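Local atomic coordinates of putative (Helicobacter pylori, PDB entry 4O8S), a protein that belongs to the nucleotidyltransferase superfamily and, as in its relatives, probably transfers a nucleotide to an acceptor molecule. Residues A[4-9]-A[40-45]; A[73-78]-A[83-88]; A[114-119]-A[123-128]; A[137-142]-A[169-174]. All coordinates share one frame; numbering follows the deposited sequence.

Interaction 1. Residues A[4-9]-A[40-45]; sequences EQALNH and NRFSED
His9 reaches from the helix to the loop and donates a hydrogen bond from NE2 to the backbone O of Glu44, 2.8 Å away. The bond is nearly straight, with 166° at the hydrogen. It uses a lone pair of that oxygen, and the oxygen lies close to the imidazole plane. The ring thus meets the loop by its edge. The CB of Glu44 sits beside the same nitrogen, 3.5 Å from NE2.

Nearer the start of the helix, the methyl CB of Ala6 lies over one face of the Phe42 ring in a CH-pi contact, 4.1 Å from the ring centroid and offset toward the rim. The Phe42 CZ also touches the backbone O of Ala6 at 3.4 Å. Phe42 reaches the helix because its CG is anti to the backbone N (chi1 -161°). His9 CD2 rests against this ring obliquely, 4.1 Å from Phe42 CZ.

A second bond fixes the rotation of the imidazole: ND1 of His9 is hydrogen-bonded to Tyr89 OH. Both ring nitrogens therefore have partners. Tyr34 packs edge-to-face with Phe42.

The contact joins the first turns of helix 4-19 to the loop between helix 29-36 and strand 46-50. His9 also touches Leu100 of strand 98-106, while Ser43 of the loop turns to Glu30 and Tyr34 of helix 29-36.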
# COMPACT_ATOMS: atom_id res chain seq x y z
N GLU A 4 -4.84 -17.31 12.48
CA GLU A 4 -6.21 -16.99 12.89
C GLU A 4 -6.29 -15.54 13.37
O GLU A 4 -7.29 -14.84 13.16
CB GLU A 4 -6.67 -17.95 14.00
CG GLU A 4 -8.10 -17.72 14.50
CD GLU A 4 -8.75 -18.98 15.07
OE1 GLU A 4 -8.54 -20.07 14.49
OE2 GLU A 4 -9.47 -18.89 16.09
N GLN A 5 -5.21 -15.10 14.02
CA GLN A 5 -5.07 -13.72 14.44
C GLN A 5 -5.10 -12.80 13.21
O GLN A 5 -5.81 -11.79 13.19
CB GLN A 5 -3.77 -13.57 15.23
CG GLN A 5 -3.37 -12.13 15.54
CD GLN A 5 -1.97 -12.02 16.14
OE1 GLN A 5 -1.50 -12.94 16.82
NE2 GLN A 5 -1.31 -10.89 15.90
N ALA A 6 -4.33 -13.15 12.19
CA ALA A 6 -4.31 -12.38 10.95
C ALA A 6 -5.69 -12.39 10.28
O ALA A 6 -6.14 -11.35 9.75
CB ALA A 6 -3.25 -12.93 10.00
N LEU A 7 -6.36 -13.54 10.30
CA LEU A 7 -7.68 -13.68 9.68
C LEU A 7 -8.72 -12.75 10.30
O LEU A 7 -9.54 -12.15 9.60
CB LEU A 7 -8.19 -15.13 9.78
CG LEU A 7 -7.59 -16.22 8.89
CD1 LEU A 7 -8.40 -17.52 9.04
CD2 LEU A 7 -7.53 -15.79 7.43
N ASN A 8 -8.73 -12.65 11.62
CA ASN A 8 -9.67 -11.74 12.26
C ASN A 8 -9.30 -10.29 11.97
O ASN A 8 -10.18 -9.45 11.77
CB ASN A 8 -9.77 -12.03 13.75
CG ASN A 8 -10.61 -13.27 14.03
OD1 ASN A 8 -11.67 -13.45 13.43
ND2 ASN A 8 -10.12 -14.14 14.91
N HIS A 9 -8.01 -10.00 11.92
CA HIS A 9 -7.52 -8.68 11.55
C HIS A 9 -8.01 -8.28 10.15
O HIS A 9 -8.55 -7.18 9.96
CB HIS A 9 -6.00 -8.63 11.62
CG HIS A 9 -5.43 -7.25 11.59
ND1 HIS A 9 -5.56 -6.37 12.65
CD2 HIS A 9 -4.71 -6.59 10.65
CE1 HIS A 9 -4.95 -5.23 12.36
NE2 HIS A 9 -4.43 -5.34 11.15
N ASN A 40 0.93 -10.37 -2.39
CA ASN A 40 1.14 -11.68 -1.77
C ASN A 40 1.99 -11.64 -0.49
O ASN A 40 2.83 -12.51 -0.26
CB ASN A 40 1.72 -12.68 -2.78
CG ASN A 40 3.04 -12.23 -3.34
OD1 ASN A 40 3.32 -11.03 -3.43
ND2 ASN A 40 3.89 -13.20 -3.71
N ARG A 41 1.77 -10.61 0.32
CA ARG A 41 2.27 -10.60 1.70
C ARG A 41 1.14 -9.94 2.46
O ARG A 41 0.31 -9.25 1.86
CB ARG A 41 3.55 -9.77 1.82
CG ARG A 41 3.37 -8.27 1.57
CD ARG A 41 4.63 -7.49 1.96
NE ARG A 41 4.48 -6.04 1.77
CZ ARG A 41 3.89 -5.24 2.65
NH1 ARG A 41 3.39 -5.76 3.77
NH2 ARG A 41 3.78 -3.93 2.42
N PHE A 42 1.07 -10.17 3.77
CA PHE A 42 0.05 -9.55 4.60
C PHE A 42 0.36 -8.08 4.82
O PHE A 42 1.52 -7.64 4.66
CB PHE A 42 -0.02 -10.28 5.95
CG PHE A 42 -1.30 -10.04 6.70
CD1 PHE A 42 -2.53 -10.23 6.07
CD2 PHE A 42 -1.28 -9.65 8.04
CE1 PHE A 42 -3.73 -10.02 6.77
CE2 PHE A 42 -2.47 -9.45 8.74
CZ PHE A 42 -3.69 -9.63 8.10
N SER A 43 -0.66 -7.31 5.19
CA SER A 43 -0.55 -5.88 5.48
C SER A 43 -1.51 -5.57 6.63
O SER A 43 -2.63 -6.06 6.63
CB SER A 43 -0.95 -5.06 4.26
OG SER A 43 -0.52 -3.71 4.34
N GLU A 44 -1.10 -4.74 7.59
CA GLU A 44 -1.88 -4.61 8.82
C GLU A 44 -2.43 -3.20 9.12
O GLU A 44 -3.28 -3.07 9.99
CB GLU A 44 -1.07 -5.07 10.05
CG GLU A 44 -0.13 -6.24 9.81
CD GLU A 44 0.90 -6.40 10.94
OE1 GLU A 44 1.77 -5.51 11.09
OE2 GLU A 44 0.82 -7.41 11.67
N ASP A 45 -1.92 -2.16 8.47
CA ASP A 45 -2.38 -0.79 8.76
C ASP A 45 -3.38 -0.30 7.70
O ASP A 45 -3.33 -0.75 6.55
CB ASP A 45 -1.18 0.17 8.81
CG ASP A 45 -0.16 -0.22 9.87
OD1 ASP A 45 -0.56 -0.83 10.90
OD2 ASP A 45 1.05 0.10 9.69

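Interaction 2. Residues A[73-78]-A[83-88]; sequences IHIKKD and GRYMVR
The Tyr85 ring packs with Ile73 and Ile75 on one face of the pair formed by segments 73-78 and 83-88. Ile75 CG1 lies 3.9 Å from Tyr85 CD2, and Ile73 CG2 touches the same ring atom; both approach obliquely. Ile75 and Tyr85 run side by side and point the same way. The guanidinium of Arg88 has Met86 CB over one face, and its NH2 approaches CB of His74 obliquely. A water lies 2.6 Å from Tyr85 OH. The same water donates to Asp78 OD1. That carboxylate also forms a salt bridge with Lys53.

The strands are antiparallel, and a classic beta bulge interrupts their pairing. Lys76 and Lys77 both face Arg84. Arg84 O accepts from Lys76 N at 2.7 Å and from Lys77 N at 3.1 Å. The first of these bonds is bent, with 133° at the hydrogen; the second is straighter, at 153°. Before the bulge, His74 and Met86 form a hydrogen-bonded pair, with Met86 N to His74 O at 2.8 Å.

On the face shared by His74 and Met86, the aliphatic chain of Lys76 crosses the selenomethionine side chain of Met86. The Arg84 side chain bends at chi3 (-56°), and its NE forms a salt bridge with Glu103. Ile73 and Ile75 pack on Leu57 of helix 56-63.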
# COMPACT_ATOMS: atom_id res chain seq x y z
N ILE A 73 -11.35 3.20 20.78
CA ILE A 73 -10.66 3.90 19.70
C ILE A 73 -9.93 5.11 20.27
O ILE A 73 -10.57 6.08 20.68
CB ILE A 73 -11.62 4.41 18.62
CG1 ILE A 73 -12.49 3.27 18.06
CG2 ILE A 73 -10.84 5.09 17.47
CD1 ILE A 73 -13.55 3.75 17.04
N HIS A 74 -8.60 5.05 20.30
CA HIS A 74 -7.78 6.18 20.74
C HIS A 74 -7.43 7.12 19.57
O HIS A 74 -6.83 6.70 18.57
CB HIS A 74 -6.51 5.69 21.44
CG HIS A 74 -5.61 6.79 21.90
ND1 HIS A 74 -5.96 7.68 22.90
CD2 HIS A 74 -4.37 7.17 21.49
CE1 HIS A 74 -4.98 8.55 23.08
NE2 HIS A 74 -4.00 8.26 22.24
N ILE A 75 -7.80 8.40 19.70
CA ILE A 75 -7.52 9.40 18.67
C ILE A 75 -6.17 10.03 18.96
O ILE A 75 -6.06 10.88 19.87
CB ILE A 75 -8.57 10.53 18.69
CG1 ILE A 75 -9.98 9.94 18.62
CG2 ILE A 75 -8.31 11.55 17.56
CD1 ILE A 75 -11.07 10.98 18.75
N LYS A 76 -5.13 9.62 18.24
CA LYS A 76 -3.80 10.15 18.48
C LYS A 76 -3.72 11.54 17.92
O LYS A 76 -3.07 12.43 18.48
CB LYS A 76 -2.72 9.29 17.82
CG LYS A 76 -2.38 8.03 18.60
CD LYS A 76 -1.14 7.33 18.03
CE LYS A 76 0.15 8.10 18.22
NZ LYS A 76 0.58 7.99 19.64
N LYS A 77 -4.43 11.73 16.81
CA LYS A 77 -4.35 13.00 16.11
C LYS A 77 -5.58 13.19 15.22
O LYS A 77 -5.96 12.31 14.44
CB LYS A 77 -3.06 13.03 15.29
CG LYS A 77 -2.69 14.39 14.74
CD LYS A 77 -1.17 14.51 14.58
CE LYS A 77 -0.75 15.96 14.40
NZ LYS A 77 0.72 16.09 14.16
N ASP A 78 -6.22 14.34 15.36
CA ASP A 78 -7.28 14.74 14.45
C ASP A 78 -7.10 16.24 14.23
O ASP A 78 -7.50 17.07 15.06
CB ASP A 78 -8.65 14.41 15.04
CG ASP A 78 -9.80 15.03 14.25
OD1 ASP A 78 -9.64 15.25 13.03
OD2 ASP A 78 -10.87 15.29 14.86
N GLY A 83 -5.40 12.56 10.28
CA GLY A 83 -6.17 11.79 11.24
C GLY A 83 -5.38 10.54 11.59
O GLY A 83 -4.84 9.87 10.69
N ARG A 84 -5.26 10.23 12.87
CA ARG A 84 -4.52 9.07 13.31
C ARG A 84 -5.20 8.42 14.49
O ARG A 84 -5.34 9.03 15.57
CB ARG A 84 -3.07 9.43 13.64
CG ARG A 84 -2.22 8.24 14.06
CD ARG A 84 -0.73 8.61 14.04
NE ARG A 84 -0.29 9.10 12.74
CZ ARG A 84 0.28 10.29 12.53
NH1 ARG A 84 0.49 11.11 13.55
NH2 ARG A 84 0.65 10.66 11.30
N TYR A 85 -5.65 7.18 14.29
CA TYR A 85 -6.43 6.49 15.28
C TYR A 85 -5.85 5.11 15.58
O TYR A 85 -5.29 4.46 14.69
CB TYR A 85 -7.88 6.33 14.80
CG TYR A 85 -8.56 7.59 14.34
CD1 TYR A 85 -8.28 8.13 13.08
CD2 TYR A 85 -9.51 8.23 15.13
CE1 TYR A 85 -8.90 9.29 12.64
CE2 TYR A 85 -10.14 9.40 14.69
CZ TYR A 85 -9.83 9.91 13.45
OH TYR A 85 -10.44 11.06 12.98
N MSE A 86 -5.98 4.69 16.84
CA MSE A 86 -5.61 3.34 17.25
C MSE A 86 -6.88 2.60 17.62
O MSE A 86 -7.51 2.89 18.65
CB MSE A 86 -4.63 3.38 18.42
CG MSE A 86 -3.43 4.28 18.11
SE MSE A 86 -2.43 3.48 16.61
CE MSE A 86 -1.60 5.05 15.75
N VAL A 87 -7.31 1.69 16.75
CA VAL A 87 -8.51 0.91 17.01
C VAL A 87 -8.13 -0.33 17.79
O VAL A 87 -7.42 -1.20 17.27
CB VAL A 87 -9.21 0.51 15.72
CG1 VAL A 87 -10.37 -0.42 16.02
CG2 VAL A 87 -9.69 1.76 14.98
N ARG A 88 -8.59 -0.42 19.03
CA ARG A 88 -8.21 -1.55 19.88
C ARG A 88 -9.38 -2.52 20.03
O ARG A 88 -10.52 -2.12 20.29
CB ARG A 88 -7.70 -1.06 21.24
CG ARG A 88 -6.71 0.09 21.10
CD ARG A 88 -5.96 0.38 22.38
NE ARG A 88 -5.25 1.65 22.32
CZ ARG A 88 -4.04 1.82 21.78
NH1 ARG A 88 -3.40 0.79 21.24
NH2 ARG A 88 -3.47 3.02 21.78
O HOH W 1 -9.24 12.83 11.43

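Interaction 3. Residues A[114-119]-A[123-128]; sequences EVNVIE and IAKIER
Lys125 lays its aliphatic chain across Glu114 and Asn116. CG stands anti to the carbonyl carbon (chi1 -63°), and the chain runs extended from there to NZ. CG of Lys125 lies 3.4 Å from the backbone O of Glu114, and CE passes close to the Glu114 backbone. The Glu114 side chain is bent at chi2 (-32°), which turns its carboxylate back toward the lysine. The group is poorly ordered.

Asn116 crosses the lysine chain at about a right angle, its OD1 3.7 Å from Lys125 CG. Its ND2 donates to Tyr37 OH and to a water 3.1 Å away. The same water accepts from Ile126 N at 3.0 Å, near the start of the helix. Lys125 occupies the N-cap position of that helix.

The backbones form a short antiparallel hairpin, 115-118 with 121-124. Asn116 and Ile123 make a hydrogen-bonded pair, with Asn116 N to Ile123 O and Ile123 N to Asn116 O both 2.9 Å long. Ile123 also packs on Ala32 of helix 29-36.

Lys125 NZ forms a salt bridge with Glu114 OE1, but the bond is weak at 3.4 Å. NZ also donates to Ser113 O. Glu127 OE1 lies 4.4 Å from Glu114 OE1, so the lysine charge probably offsets some repulsion between these carboxylates.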
# COMPACT_ATOMS: atom_id res chain seq x y z
N GLU A 114 -9.90 9.73 -9.97
CA GLU A 114 -8.68 8.95 -9.69
C GLU A 114 -8.96 7.84 -8.68
O GLU A 114 -8.03 7.26 -8.12
CB GLU A 114 -7.56 9.84 -9.16
CG GLU A 114 -7.06 10.89 -10.13
CD GLU A 114 -7.15 10.45 -11.58
OE1 GLU A 114 -6.31 9.62 -12.02
OE2 GLU A 114 -8.06 10.93 -12.29
N VAL A 115 -10.23 7.56 -8.45
CA VAL A 115 -10.63 6.52 -7.51
C VAL A 115 -11.13 5.28 -8.25
O VAL A 115 -11.98 5.40 -9.14
CB VAL A 115 -11.74 7.03 -6.57
CG1 VAL A 115 -12.19 5.93 -5.59
CG2 VAL A 115 -11.26 8.26 -5.81
N ASN A 116 -10.62 4.10 -7.89
CA ASN A 116 -11.19 2.82 -8.33
C ASN A 116 -12.14 2.30 -7.27
O ASN A 116 -12.01 2.64 -6.08
CB ASN A 116 -10.10 1.75 -8.51
CG ASN A 116 -9.26 1.97 -9.75
OD1 ASN A 116 -9.66 2.70 -10.67
ND2 ASN A 116 -8.09 1.33 -9.79
N VAL A 117 -13.07 1.44 -7.68
CA VAL A 117 -13.79 0.59 -6.73
C VAL A 117 -13.46 -0.86 -7.03
O VAL A 117 -13.50 -1.29 -8.19
CB VAL A 117 -15.31 0.78 -6.79
CG1 VAL A 117 -16.00 -0.09 -5.71
CG2 VAL A 117 -15.65 2.25 -6.61
N ILE A 118 -13.11 -1.60 -5.98
CA ILE A 118 -12.78 -3.00 -6.12
C ILE A 118 -13.50 -3.73 -4.99
O ILE A 118 -13.26 -3.44 -3.80
CB ILE A 118 -11.25 -3.24 -6.00
CG1 ILE A 118 -10.48 -2.39 -7.02
CG2 ILE A 118 -10.91 -4.71 -6.12
CD1 ILE A 118 -10.55 -2.94 -8.44
N GLU A 119 -14.38 -4.67 -5.35
CA GLU A 119 -15.17 -5.41 -4.36
C GLU A 119 -15.83 -4.50 -3.33
O GLU A 119 -15.84 -4.79 -2.13
CB GLU A 119 -14.34 -6.50 -3.68
CG GLU A 119 -13.97 -7.66 -4.62
CD GLU A 119 -15.20 -8.30 -5.31
OE1 GLU A 119 -16.32 -8.31 -4.72
OE2 GLU A 119 -15.04 -8.80 -6.45
N ILE A 123 -10.52 2.64 -3.59
CA ILE A 123 -9.10 2.37 -3.47
C ILE A 123 -8.35 3.22 -4.50
O ILE A 123 -8.89 3.49 -5.59
CB ILE A 123 -8.81 0.86 -3.71
CG1 ILE A 123 -9.52 0.00 -2.66
CG2 ILE A 123 -7.34 0.54 -3.66
CD1 ILE A 123 -9.02 -1.47 -2.63
N ALA A 124 -7.14 3.64 -4.16
CA ALA A 124 -6.32 4.46 -5.05
C ALA A 124 -5.93 3.65 -6.29
O ALA A 124 -5.78 2.42 -6.21
CB ALA A 124 -5.04 4.91 -4.34
N LYS A 125 -5.71 4.34 -7.41
CA LYS A 125 -5.23 3.65 -8.62
C LYS A 125 -3.79 3.21 -8.46
O LYS A 125 -3.01 3.81 -7.70
CB LYS A 125 -5.36 4.55 -9.86
CG LYS A 125 -6.79 4.93 -10.21
CD LYS A 125 -6.82 5.90 -11.38
CE LYS A 125 -8.24 6.07 -11.92
NZ LYS A 125 -8.28 7.01 -13.09
N ILE A 126 -3.43 2.17 -9.21
CA ILE A 126 -2.11 1.57 -9.11
C ILE A 126 -1.00 2.59 -9.34
O ILE A 126 0.03 2.58 -8.64
CB ILE A 126 -1.93 0.42 -10.15
CG1 ILE A 126 -2.77 -0.79 -9.76
CG2 ILE A 126 -0.47 -0.01 -10.24
CD1 ILE A 126 -2.20 -1.53 -8.59
N GLU A 127 -1.18 3.46 -10.33
CA GLU A 127 -0.11 4.40 -10.64
C GLU A 127 0.15 5.37 -9.49
O GLU A 127 1.28 5.79 -9.28
CB GLU A 127 -0.34 5.12 -11.99
CG GLU A 127 -1.65 5.87 -12.14
CD GLU A 127 -1.61 6.93 -13.25
OE1 GLU A 127 -2.48 7.84 -13.24
OE2 GLU A 127 -0.70 6.86 -14.12
N ARG A 128 -0.88 5.70 -8.72
CA ARG A 128 -0.68 6.56 -7.55
C ARG A 128 0.07 5.78 -6.46
O ARG A 128 0.96 6.31 -5.79
CB ARG A 128 -2.05 7.04 -7.03
CG ARG A 128 -2.02 8.15 -5.96
CD ARG A 128 -3.46 8.60 -5.68
NE ARG A 128 -3.63 9.54 -4.56
CZ ARG A 128 -3.94 10.83 -4.70
NH1 ARG A 128 -4.09 11.36 -5.91
NH2 ARG A 128 -4.08 11.60 -3.63
O HOH W 2 -5.38 1.30 -11.31

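Interaction 4. Residues A[137-142]-A[169-174]; sequences CFDGEH and ASRLKD
Asp139 holds its CG between the backbone N and the carbonyl carbon (chi1 55°), and this turns the carboxylate toward the guanidinium of Arg171. The arginine chain meets it by bending at chi3 (66°). The two groups form a side-on, two-bond salt bridge. Arg171 NE donates to Asp139 OD2 at 2.7 Å, and Arg171 NH2 donates to Asp139 OD1 at 2.9 Å. The second bond is almost straight, with 171° at the hydrogen. Both oxygens are met on their syn sides and lie near the guanidinium plane. The carboxylate and guanidinium planes are nearly coplanar. One bond to each oxygen restrains both groups from turning.

The third nitrogen of the guanidinium, NH1, forms a salt bridge with Asp131, about two turns earlier on the same helix as Asp139. Arg171 therefore ties two acidic residues of helix 126-139 to its own helix. Its positive charge would be expected to favour the ionised form of both.

Phe138 reaches the same helix one turn further along. Its ring meets Asp174 by the edge: CZ is 3.5 Å from Asp174 CG. CE2 of Phe138 also touches the backbone O of Arg171 at 3.6 Å. The carboxylate of Asp174 has its own salt bridge, from OD1 to Lys177.

The contact lies at the surface and joins the C-terminal part of helix 126-139, with its wider pi-type turn at 137-139, to helix 166-176. Leu172 of that helix packs on Ala157 of helix 147-159 and on Leu209 and Ala213 of helix 202-231.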
# COMPACT_ATOMS: atom_id res chain seq x y z
N CYS A 137 10.56 5.59 -0.75
CA CYS A 137 11.77 4.79 -0.62
C CYS A 137 12.92 5.30 -1.46
O CYS A 137 14.05 4.82 -1.31
CB CYS A 137 11.50 3.32 -0.94
SG CYS A 137 11.37 2.96 -2.71
N PHE A 138 12.67 6.28 -2.33
CA PHE A 138 13.72 6.70 -3.25
C PHE A 138 13.93 8.21 -3.48
O PHE A 138 15.04 8.71 -3.28
CB PHE A 138 13.56 5.97 -4.59
CG PHE A 138 14.55 6.40 -5.62
CD1 PHE A 138 15.92 6.29 -5.39
CD2 PHE A 138 14.12 6.92 -6.83
CE1 PHE A 138 16.84 6.69 -6.35
CE2 PHE A 138 15.03 7.33 -7.80
CZ PHE A 138 16.40 7.21 -7.56
N ASP A 139 12.91 8.94 -3.91
CA ASP A 139 13.14 10.34 -4.33
C ASP A 139 12.21 11.40 -3.72
O ASP A 139 12.12 12.53 -4.23
CB ASP A 139 13.12 10.46 -5.85
CG ASP A 139 11.84 9.90 -6.47
OD1 ASP A 139 10.87 9.64 -5.72
OD2 ASP A 139 11.81 9.73 -7.70
N GLY A 140 11.52 11.05 -2.65
CA GLY A 140 10.68 12.01 -1.95
C GLY A 140 11.49 12.88 -1.01
O GLY A 140 12.72 12.73 -0.91
N GLU A 141 10.81 13.80 -0.33
CA GLU A 141 11.47 14.70 0.60
C GLU A 141 12.08 13.91 1.75
O GLU A 141 13.29 13.94 1.96
CB GLU A 141 10.46 15.72 1.13
CG GLU A 141 9.45 16.16 0.08
CD GLU A 141 8.49 17.24 0.58
OE1 GLU A 141 7.42 17.41 -0.05
OE2 GLU A 141 8.82 17.91 1.58
N HIS A 142 11.23 13.20 2.48
CA HIS A 142 11.70 12.33 3.55
C HIS A 142 11.55 10.86 3.16
O HIS A 142 10.47 10.29 3.29
CB HIS A 142 10.92 12.61 4.85
CG HIS A 142 11.24 13.94 5.47
ND1 HIS A 142 12.42 14.17 6.16
CD2 HIS A 142 10.55 15.10 5.52
CE1 HIS A 142 12.43 15.42 6.60
NE2 HIS A 142 11.31 16.00 6.22
N ALA A 169 8.78 4.45 -14.61
CA ALA A 169 9.76 3.45 -15.02
C ALA A 169 11.18 3.99 -14.85
O ALA A 169 12.07 3.28 -14.36
CB ALA A 169 9.54 3.02 -16.46
N SER A 170 11.38 5.24 -15.25
CA SER A 170 12.70 5.83 -15.15
C SER A 170 13.16 5.89 -13.70
O SER A 170 14.31 5.57 -13.39
CB SER A 170 12.73 7.22 -15.79
OG SER A 170 14.02 7.80 -15.63
N ARG A 171 12.25 6.29 -12.82
CA ARG A 171 12.56 6.37 -11.40
C ARG A 171 12.78 4.98 -10.80
O ARG A 171 13.66 4.79 -9.96
CB ARG A 171 11.43 7.09 -10.64
CG ARG A 171 11.21 8.55 -11.11
CD ARG A 171 9.82 9.06 -10.71
NE ARG A 171 9.65 9.17 -9.26
CZ ARG A 171 8.48 9.29 -8.64
NH1 ARG A 171 7.35 9.31 -9.35
NH2 ARG A 171 8.43 9.38 -7.32
N LEU A 172 12.00 4.00 -11.25
CA LEU A 172 12.12 2.64 -10.74
C LEU A 172 13.48 2.07 -11.13
O LEU A 172 14.14 1.42 -10.32
CB LEU A 172 11.02 1.75 -11.29
CG LEU A 172 11.03 0.29 -10.82
CD1 LEU A 172 10.60 0.19 -9.36
CD2 LEU A 172 10.15 -0.56 -11.72
N LYS A 173 13.88 2.33 -12.38
CA LYS A 173 15.19 1.95 -12.90
C LYS A 173 16.31 2.58 -12.09
O LYS A 173 17.26 1.90 -11.69
CB LYS A 173 15.30 2.36 -14.38
CG LYS A 173 16.57 1.89 -15.09
CD LYS A 173 16.54 2.27 -16.57
CE LYS A 173 17.88 1.95 -17.25
NZ LYS A 173 17.87 2.21 -18.73
N ASP A 174 16.17 3.88 -11.82
CA ASP A 174 17.14 4.62 -11.02
C ASP A 174 17.27 3.99 -9.63
O ASP A 174 18.38 3.78 -9.12
CB ASP A 174 16.70 6.07 -10.91
CG ASP A 174 17.86 7.04 -10.72
OD1 ASP A 174 18.85 6.70 -10.03
OD2 ASP A 174 17.76 8.17 -11.26

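The four contacts follow one another along the chain, and none touches another. Interactions 1 and 2 have centres about 20 Å apart and are both tied to strand 82-91: Tyr89, the partner of His9, lies just beyond segment 83-88. Strand 98-106 also runs beside both. Interactions 3 and 4 share helix 126-139, one at its N-terminal start and one in its C-terminal part, with centres about 21 Å apart and nearest atoms about 7 Å apart. Helix 29-36 lies beside interactions 1 and 3. Interactions 1 and 4, about 28 Å apart between centres, fall on opposite sides of the chain's centre. None of the four contacts includes a ligand or metal among its atoms.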